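Local coordinates for DUF1780 domain-containing protein (Pseudomonas aeruginosa, PDB 1Y0K) that is of unknown function but belongs to a family of putative endonucleases in the PD-(D/E)XK nuclease clan, at residues 12-17 / 144-149; 32-37 / 140-145. All coordinates share one frame; numbering follows the deposited sequence.

Interaction 1 of 2, residues 12-17 / 144-149; sequences RQAEQA and FVNLKR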
ATOM      1  N   ARG A  12     -11.324  -8.589  13.239  1.00 18.74           N
ATOM      2  CA  ARG A  12     -10.285  -9.009  14.194  1.00 19.02           C
ATOM      3  C   ARG A  12      -8.900  -8.995  13.544  1.00 18.86           C
ATOM      4  O   ARG A  12      -7.914  -8.585  14.159  1.00 18.64           O
ATOM      5  CB  ARG A  12     -10.597 -10.387  14.787  1.00 19.17           C
ATOM      6  CG  ARG A  12     -11.836 -10.397  15.682  1.00 19.99           C
ATOM      7  CD  ARG A  12     -11.905 -11.674  16.544  1.00 19.57           C
ATOM      8  NE  ARG A  12     -11.686 -12.871  15.737  1.00 20.88           N
ATOM      9  CZ  ARG A  12     -12.630 -13.496  15.040  1.00 19.43           C
ATOM     10  NH1 ARG A  12     -13.889 -13.060  15.053  1.00 19.46           N
ATOM     11  NH2 ARG A  12     -12.302 -14.561  14.322  1.00 19.69           N
ATOM     12  N   GLN A  13      -8.841  -9.443  12.290  1.00 18.88           N
ATOM     13  CA  GLN A  13      -7.630  -9.362  11.479  1.00 19.35           C
ATOM     14  C   GLN A  13      -7.113  -7.915  11.374  1.00 19.54           C
ATOM     15  O   GLN A  13      -5.913  -7.652  11.571  1.00 18.97           O
ATOM     16  CB  GLN A  13      -7.918  -9.934  10.091  1.00 19.57           C
ATOM     17  CG  GLN A  13      -6.757  -9.879   9.102  1.00 20.29           C
ATOM     18  CD  GLN A  13      -7.017 -10.764   7.906  1.00 22.14           C
ATOM     19  OE1 GLN A  13      -6.569 -11.914   7.868  1.00 24.20           O
ATOM     20  NE2 GLN A  13      -7.770 -10.251   6.936  1.00 21.25           N
ATOM     21  N   ALA A  14      -8.017  -6.985  11.071  1.00 19.88           N
ATOM     22  CA  ALA A  14      -7.660  -5.569  10.987  1.00 21.09           C
ATOM     23  C   ALA A  14      -7.125  -5.067  12.324  1.00 22.21           C
ATOM     24  O   ALA A  14      -6.111  -4.357  12.383  1.00 22.27           O
ATOM     25  CB  ALA A  14      -8.856  -4.729  10.531  1.00 20.95           C
ATOM     26  N   GLU A  15      -7.800  -5.453  13.404  1.00 23.34           N
ATOM     27  CA  GLU A  15      -7.366  -5.097  14.754  1.00 25.13           C
ATOM     28  C   GLU A  15      -5.948  -5.584  15.045  1.00 24.77           C
ATOM     29  O   GLU A  15      -5.140  -4.835  15.601  1.00 25.25           O
ATOM     30  CB  GLU A  15      -8.338  -5.652  15.801  1.00 24.87           C
ATOM     31  CG  GLU A  15      -9.664  -4.933  15.874  1.00 27.85           C
ATOM     32  CD  GLU A  15     -10.644  -5.584  16.851  1.00 28.52           C
ATOM     33  OE1 GLU A  15     -10.595  -6.825  17.045  1.00 33.88           O
ATOM     34  OE2 GLU A  15     -11.479  -4.849  17.420  1.00 34.07           O
ATOM     35  N   GLN A  16      -5.650  -6.823  14.655  1.00 24.93           N
ATOM     36  CA  GLN A  16      -4.327  -7.428  14.850  1.00 25.47           C
ATOM     37  C   GLN A  16      -3.228  -6.650  14.150  1.00 24.63           C
ATOM     38  O   GLN A  16      -2.158  -6.442  14.721  1.00 24.30           O
ATOM     39  CB  GLN A  16      -4.299  -8.866  14.341  1.00 25.93           C
ATOM     40  CG  GLN A  16      -4.819  -9.890  15.320  1.00 29.63           C
ATOM     41  CD  GLN A  16      -5.089 -11.233  14.667  1.00 33.63           C
ATOM     42  OE1 GLN A  16      -6.075 -11.897  14.988  1.00 37.33           O
ATOM     43  NE2 GLN A  16      -4.220 -11.639  13.738  1.00 35.18           N
ATOM     44  N   ALA A  17      -3.496  -6.245  12.908  1.00 23.84           N
ATOM     45  CA  ALA A  17      -2.551  -5.443  12.141  1.00 23.54           C
ATOM     46  C   ALA A  17      -2.297  -4.104  12.837  1.00 23.25           C
ATOM     47  O   ALA A  17      -1.154  -3.684  12.951  1.00 22.90           O
ATOM     48  CB  ALA A  17      -3.048  -5.228  10.718  1.00 23.57           C
ATOM     49  N   PHE A 144      -0.059   1.221   3.027  1.00 12.10           N
ATOM     50  CA  PHE A 144      -0.629   0.113   3.803  1.00 12.32           C
ATOM     51  C   PHE A 144      -2.019   0.551   4.259  1.00 12.90           C
ATOM     52  O   PHE A 144      -2.162   1.508   5.027  1.00 12.52           O
ATOM     53  CB  PHE A 144       0.244  -0.280   4.998  1.00 12.95           C
ATOM     54  CG  PHE A 144      -0.312  -1.443   5.772  1.00 12.18           C
ATOM     55  CD1 PHE A 144      -0.044  -2.745   5.356  1.00 14.67           C
ATOM     56  CD2 PHE A 144      -1.118  -1.239   6.889  1.00 15.51           C
ATOM     57  CE1 PHE A 144      -0.569  -3.841   6.048  1.00 16.04           C
ATOM     58  CE2 PHE A 144      -1.647  -2.338   7.592  1.00 15.14           C
ATOM     59  CZ  PHE A 144      -1.371  -3.633   7.161  1.00 15.01           C
ATOM     60  N   VAL A 145      -3.029  -0.123   3.722  1.00 13.84           N
ATOM     61  CA  VAL A 145      -4.418   0.250   3.910  1.00 14.93           C
ATOM     62  C   VAL A 145      -5.113  -0.762   4.835  1.00 15.59           C
ATOM     63  O   VAL A 145      -5.197  -1.960   4.531  1.00 15.33           O
ATOM     64  CB  VAL A 145      -5.165   0.360   2.550  1.00 15.37           C
ATOM     65  CG1 VAL A 145      -6.587   0.908   2.766  1.00 16.30           C
ATOM     66  CG2 VAL A 145      -4.408   1.263   1.590  1.00 16.66           C
ATOM     67  N   ASN A 146      -5.628  -0.264   5.956  1.00 16.57           N
ATOM     68  CA  ASN A 146      -6.242  -1.119   6.963  1.00 17.80           C
ATOM     69  C   ASN A 146      -7.331  -0.362   7.716  1.00 18.71           C
ATOM     70  O   ASN A 146      -7.046   0.471   8.564  1.00 18.42           O
ATOM     71  CB  ASN A 146      -5.187  -1.663   7.932  1.00 17.78           C
ATOM     72  CG  ASN A 146      -5.763  -2.675   8.901  1.00 19.72           C
ATOM     73  OD1 ASN A 146      -6.493  -3.588   8.500  1.00 20.14           O
ATOM     74  ND2 ASN A 146      -5.458  -2.510  10.182  1.00 19.92           N
ATOM     75  N   LEU A 147      -8.578  -0.672   7.384  1.00 20.09           N
ATOM     76  CA  LEU A 147      -9.729   0.047   7.924  1.00 21.30           C
ATOM     77  C   LEU A 147     -10.537  -0.914   8.769  1.00 22.30           C
ATOM     78  O   LEU A 147     -10.928  -1.968   8.283  1.00 22.65           O
ATOM     79  CB  LEU A 147     -10.601   0.593   6.785  1.00 21.67           C
ATOM     80  CG  LEU A 147      -9.907   1.420   5.687  1.00 22.05           C
ATOM     81  CD1 LEU A 147     -10.867   1.734   4.546  1.00 23.10           C
ATOM     82  CD2 LEU A 147      -9.298   2.707   6.244  1.00 23.12           C
ATOM     83  N   LYS A 148     -10.782  -0.566  10.030  1.00 23.77           N
ATOM     84  CA  LYS A 148     -11.615  -1.419  10.874  1.00 25.73           C
ATOM     85  C   LYS A 148     -13.094  -1.302  10.468  1.00 25.45           C
ATOM     86  O   LYS A 148     -13.857  -2.260  10.617  1.00 26.12           O
ATOM     87  CB  LYS A 148     -11.411  -1.102  12.362  1.00 25.96           C
ATOM     88  CG  LYS A 148     -12.099  -2.098  13.302  1.00 28.09           C
ATOM     89  CD  LYS A 148     -11.789  -1.851  14.774  1.00 28.24           C
ATOM     90  CE  LYS A 148     -12.672  -2.692  15.693  1.00 30.70           C
ATOM     91  NZ  LYS A 148     -14.141  -2.446  15.543  1.00 33.53           N
ATOM     92  N   ARG A 149     -13.478  -0.147   9.927  1.00 25.30           N
ATOM     93  CA  ARG A 149     -14.880   0.142   9.596  1.00 25.63           C
ATOM     94  C   ARG A 149     -15.292  -0.292   8.182  1.00 24.39           C
ATOM     95  O   ARG A 149     -16.480  -0.249   7.832  1.00 24.43           O
ATOM     96  CB  ARG A 149     -15.193   1.638   9.784  1.00 26.84           C
ATOM     97  CG  ARG A 149     -14.759   2.247  11.123  1.00 30.25           C
ATOM     98  CD  ARG A 149     -15.556   1.704  12.294  1.00 35.69           C
ATOM     99  NE  ARG A 149     -15.261   2.447  13.517  1.00 39.78           N
ATOM    100  CZ  ARG A 149     -14.464   2.018  14.495  1.00 41.64           C
ATOM    101  NH1 ARG A 149     -13.879   0.827  14.420  1.00 42.45           N
ATOM    102  NH2 ARG A 149     -14.262   2.784  15.561  1.00 43.01           N
TER
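Asn146 carries this contact by reaching from the C-terminal part of strand 140-146 to the backbone of helix 3-23. Its CG stands anti to the backbone N (chi1 -174°), which sends the amide across to Ala14. Asn146 ND2 gives a hydrogen bond to Ala14 O, 2.9 Å long and nearly straight, with 166° at the hydrogen. The acceptor lies almost in the amide plane of Asn146. The donor sits 27° above the carbonyl plane of Ala14. The other branch of the amide, OD1, lies against the methyl of Ala14, with Asn146 OD1 3.3 Å from Ala14 CB. The amide therefore straddles Ala14, one branch on its carbonyl and one on its side chain. A weak second bond from ND2 to Asn18 OD1 ties the same buried amide to the next turn of the helix.

On one flank Ala17 CB packs 3.7 Å from Asn146 ND2. The same methyl meets the edge of the Phe144 ring, with Ala17 CB 4.2 Å from Phe144 CZ. On the other flank Glu15 and Lys148 cross obliquely. Glu15 is extended beyond CG, and its OE2 comes 3.0 Å from Lys148 CE. Lys148 bends at its last torsion, leaving NZ 4.0 Å from Glu15 OE2. The charges may attract, but they do not form a salt bridge. Asp74 OD1 and OD2 accept from the backbone N of Lys148 and of Arg149. Helix 3-23 is thus fastened to the C-terminal part of strand 140-146 and the following loop, in a fold consistent with the PD-(D/E)XK nuclease clan.

Interaction 2 of 2, residues 32-37 / 140-145; sequences WVCQRF and DLLAFV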
ATOM      1  N   TRP A  32       8.477  -3.724   7.109  1.00 14.18           N
ATOM      2  CA  TRP A  32       7.479  -4.777   7.253  1.00 14.08           C
ATOM      3  C   TRP A  32       6.422  -4.628   6.154  1.00 13.52           C
ATOM      4  O   TRP A  32       6.058  -5.610   5.526  1.00 13.13           O
ATOM      5  CB  TRP A  32       6.858  -4.717   8.661  1.00 14.84           C
ATOM      6  CG  TRP A  32       5.693  -5.658   8.935  1.00 15.21           C
ATOM      7  CD1 TRP A  32       5.756  -6.889   9.512  1.00 16.25           C
ATOM      8  CD2 TRP A  32       4.304  -5.395   8.693  1.00 15.23           C
ATOM      9  NE1 TRP A  32       4.489  -7.433   9.622  1.00 14.93           N
ATOM     10  CE2 TRP A  32       3.579  -6.531   9.131  1.00 15.68           C
ATOM     11  CE3 TRP A  32       3.598  -4.308   8.142  1.00 16.49           C
ATOM     12  CZ2 TRP A  32       2.184  -6.615   9.031  1.00 15.80           C
ATOM     13  CZ3 TRP A  32       2.200  -4.385   8.046  1.00 17.36           C
ATOM     14  CH2 TRP A  32       1.509  -5.535   8.492  1.00 15.26           C
ATOM     15  N   VAL A  33       5.956  -3.403   5.905  1.00 12.86           N
ATOM     16  CA  VAL A  33       4.973  -3.167   4.831  1.00 12.36           C
ATOM     17  C   VAL A  33       5.531  -3.624   3.476  1.00 12.42           C
ATOM     18  O   VAL A  33       4.849  -4.314   2.704  1.00 12.43           O
ATOM     19  CB  VAL A  33       4.546  -1.687   4.755  1.00 11.89           C
ATOM     20  CG1 VAL A  33       3.713  -1.429   3.505  1.00 13.11           C
ATOM     21  CG2 VAL A  33       3.739  -1.305   6.004  1.00 12.26           C
ATOM     22  N   CYS A  34       6.767  -3.232   3.189  1.00 12.71           N
ATOM     23  CA  CYS A  34       7.426  -3.642   1.951  1.00 12.40           C
ATOM     24  C   CYS A  34       7.497  -5.168   1.851  1.00 12.58           C
ATOM     25  O   CYS A  34       7.209  -5.728   0.803  1.00 12.29           O
ATOM     26  CB  CYS A  34       8.822  -3.021   1.851  1.00 12.88           C
ATOM     27  SG  CYS A  34       8.771  -1.211   1.694  1.00 14.39           S
ATOM     28  N   GLN A  35       7.881  -5.840   2.934  1.00 12.69           N
ATOM     29  CA  GLN A  35       7.940  -7.307   2.895  1.00 13.85           C
ATOM     30  C   GLN A  35       6.582  -7.929   2.600  1.00 13.53           C
ATOM     31  O   GLN A  35       6.489  -8.840   1.781  1.00 13.65           O
ATOM     32  CB  GLN A  35       8.495  -7.869   4.198  1.00 14.28           C
ATOM     33  CG  GLN A  35       9.996  -7.719   4.332  1.00 16.48           C
ATOM     34  CD  GLN A  35      10.516  -8.463   5.547  1.00 18.85           C
ATOM     35  OE1 GLN A  35      10.271  -9.661   5.713  1.00 21.81           O
ATOM     36  NE2 GLN A  35      11.220  -7.763   6.400  1.00 20.49           N
ATOM     37  N   ARG A  36       5.531  -7.439   3.261  1.00 13.36           N
ATOM     38  CA  ARG A  36       4.167  -7.964   3.040  1.00 13.54           C
ATOM     39  C   ARG A  36       3.745  -7.785   1.581  1.00 13.57           C
ATOM     40  O   ARG A  36       3.132  -8.672   0.976  1.00 14.10           O
ATOM     41  CB  ARG A  36       3.151  -7.282   3.970  1.00 13.52           C
ATOM     42  CG  ARG A  36       3.375  -7.491   5.502  1.00 14.43           C
ATOM     43  CD  ARG A  36       3.403  -8.983   5.966  1.00 16.30           C
ATOM     44  NE  ARG A  36       4.623  -9.741   5.649  1.00 18.87           N
ATOM     45  CZ  ARG A  36       5.825  -9.562   6.206  1.00 21.88           C
ATOM     46  NH1 ARG A  36       6.848 -10.333   5.843  1.00 22.39           N
ATOM     47  NH2 ARG A  36       6.034  -8.609   7.105  1.00 22.51           N
ATOM     48  N   PHE A  37       4.086  -6.631   1.014  1.00 13.31           N
ATOM     49  CA  PHE A  37       3.771  -6.324  -0.389  1.00 13.03           C
ATOM     50  C   PHE A  37       4.514  -7.261  -1.343  1.00 13.28           C
ATOM     51  O   PHE A  37       3.917  -7.828  -2.264  1.00 13.13           O
ATOM     52  CB  PHE A  37       4.127  -4.851  -0.652  1.00 13.27           C
ATOM     53  CG  PHE A  37       3.937  -4.397  -2.070  1.00 12.51           C
ATOM     54  CD1 PHE A  37       2.681  -4.430  -2.670  1.00 11.51           C
ATOM     55  CD2 PHE A  37       5.010  -3.864  -2.783  1.00 13.97           C
ATOM     56  CE1 PHE A  37       2.500  -3.972  -3.966  1.00 11.89           C
ATOM     57  CE2 PHE A  37       4.846  -3.409  -4.090  1.00 14.79           C
ATOM     58  CZ  PHE A  37       3.573  -3.458  -4.682  1.00 14.24           C
ATOM     59  N   ASP A 140       8.380   5.404  -5.556  1.00 12.82           N
ATOM     60  CA  ASP A 140       7.376   4.346  -5.666  1.00 13.21           C
ATOM     61  C   ASP A 140       6.518   4.343  -4.409  1.00 13.22           C
ATOM     62  O   ASP A 140       6.937   3.859  -3.356  1.00 13.63           O
ATOM     63  CB  ASP A 140       8.086   3.008  -5.833  1.00 13.27           C
ATOM     64  CG  ASP A 140       9.036   3.009  -7.027  1.00 14.55           C
ATOM     65  OD1 ASP A 140       8.564   3.279  -8.151  1.00 13.51           O
ATOM     66  OD2 ASP A 140      10.246   2.733  -6.844  1.00 14.70           O
ATOM     67  N   LEU A 141       5.330   4.923  -4.506  1.00 12.66           N
ATOM     68  CA  LEU A 141       4.475   5.063  -3.333  1.00 11.93           C
ATOM     69  C   LEU A 141       3.840   3.725  -2.980  1.00 11.62           C
ATOM     70  O   LEU A 141       3.410   2.983  -3.866  1.00 11.37           O
ATOM     71  CB  LEU A 141       3.398   6.130  -3.566  1.00 12.35           C
ATOM     72  CG  LEU A 141       3.824   7.602  -3.361  1.00 14.37           C
ATOM     73  CD1 LEU A 141       3.690   7.977  -1.918  1.00 16.25           C
ATOM     74  CD2 LEU A 141       5.253   7.921  -3.845  1.00 16.64           C
ATOM     75  N   LEU A 142       3.794   3.432  -1.685  1.00 11.28           N
ATOM     76  CA  LEU A 142       3.237   2.172  -1.183  1.00 11.17           C
ATOM     77  C   LEU A 142       2.388   2.446   0.049  1.00 11.31           C
ATOM     78  O   LEU A 142       2.915   2.812   1.104  1.00 11.49           O
ATOM     79  CB  LEU A 142       4.351   1.173  -0.853  1.00 10.82           C
ATOM     80  CG  LEU A 142       3.921  -0.194  -0.313  1.00 11.52           C
ATOM     81  CD1 LEU A 142       2.994  -0.916  -1.313  1.00 12.02           C
ATOM     82  CD2 LEU A 142       5.152  -1.055   0.014  1.00 12.15           C
ATOM     83  N   ALA A 143       1.072   2.295  -0.102  1.00 11.63           N
ATOM     84  CA  ALA A 143       0.136   2.550   0.996  1.00 11.90           C
ATOM     85  C   ALA A 143      -0.189   1.251   1.697  1.00 12.36           C
ATOM     86  O   ALA A 143      -0.563   0.279   1.029  1.00 12.32           O
ATOM     87  CB  ALA A 143      -1.168   3.157   0.452  1.00 12.82           C
ATOM     88  N   PHE A 144      -0.059   1.221   3.027  1.00 12.10           N
ATOM     89  CA  PHE A 144      -0.629   0.113   3.803  1.00 12.32           C
ATOM     90  C   PHE A 144      -2.019   0.551   4.259  1.00 12.90           C
ATOM     91  O   PHE A 144      -2.162   1.508   5.027  1.00 12.52           O
ATOM     92  CB  PHE A 144       0.244  -0.280   4.998  1.00 12.95           C
ATOM     93  CG  PHE A 144      -0.312  -1.443   5.772  1.00 12.18           C
ATOM     94  CD1 PHE A 144      -0.044  -2.745   5.356  1.00 14.67           C
ATOM     95  CD2 PHE A 144      -1.118  -1.239   6.889  1.00 15.51           C
ATOM     96  CE1 PHE A 144      -0.569  -3.841   6.048  1.00 16.04           C
ATOM     97  CE2 PHE A 144      -1.647  -2.338   7.592  1.00 15.14           C
ATOM     98  CZ  PHE A 144      -1.371  -3.633   7.161  1.00 15.01           C
ATOM     99  N   VAL A 145      -3.029  -0.123   3.722  1.00 13.84           N
ATOM    100  CA  VAL A 145      -4.418   0.250   3.910  1.00 14.93           C
ATOM    101  C   VAL A 145      -5.113  -0.762   4.835  1.00 15.59           C
ATOM    102  O   VAL A 145      -5.197  -1.960   4.531  1.00 15.33           O
ATOM    103  CB  VAL A 145      -5.165   0.360   2.550  1.00 15.37           C
ATOM    104  CG1 VAL A 145      -6.587   0.908   2.766  1.00 16.30           C
ATOM    105  CG2 VAL A 145      -4.408   1.263   1.590  1.00 16.66           C
TER
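Helix 26-40 lies across a central strand of the mixed sheet, and this contact is their apolar interface. The local axes cross at 91°, with 9.3 Å between them. Leu142 and Phe144 project from the same side of the strand toward the helix. Leu142 drives its two methyls into the gap between Val33, Cys34 and Phe37. Leu142 CD1 makes a CH-pi contact over the centre of the Phe37 ring, 3.7 Å from the centroid of that ring. Leu142 CD2 lies 3.8 Å from Val33 CG1 and also touches the SG and CA of Cys34. Val33 bridges the two strand residues, because its CG2 lies 3.8 Å from Phe144 CB.

Trp32 closes the other end. Its CG is anti to the backbone N (chi1 174°), and the six-membered ring presents its edge to the face of Phe144. This is an offset edge-to-face pair with planes at 63°. Trp32 CZ3 is 3.5 Å from Phe144 CE1. Arg36 CG covers one face of the indole, and Phe20 of helix 3-23 also meets the tryptophan. Val175 and Ser173 on strand 171-175 extend the interface. Helix 26-40 packed across the central strand is consistent with a PD-(D/E)XK-type core.

Both interactions use strand 140-146, which lies at the centre of the seven-strand mixed sheet between strands 65-73 and 171-175. Their centres are 14 Å apart. Interaction 2 is about 4 Å from the centre of the chain, and interaction 1 about 13 Å. Helices 3-23 and 26-40 follow each other in sequence, so two successive N-terminal helices both meet one strand that follows about 100 residues later. Phe144 belongs to both contacts. The earlier helix meets the C-terminal part of the strand and the loop after it. The later helix meets the middle of the strand. Together they pack the N-terminal helices onto the sheet of this putative nuclease fold.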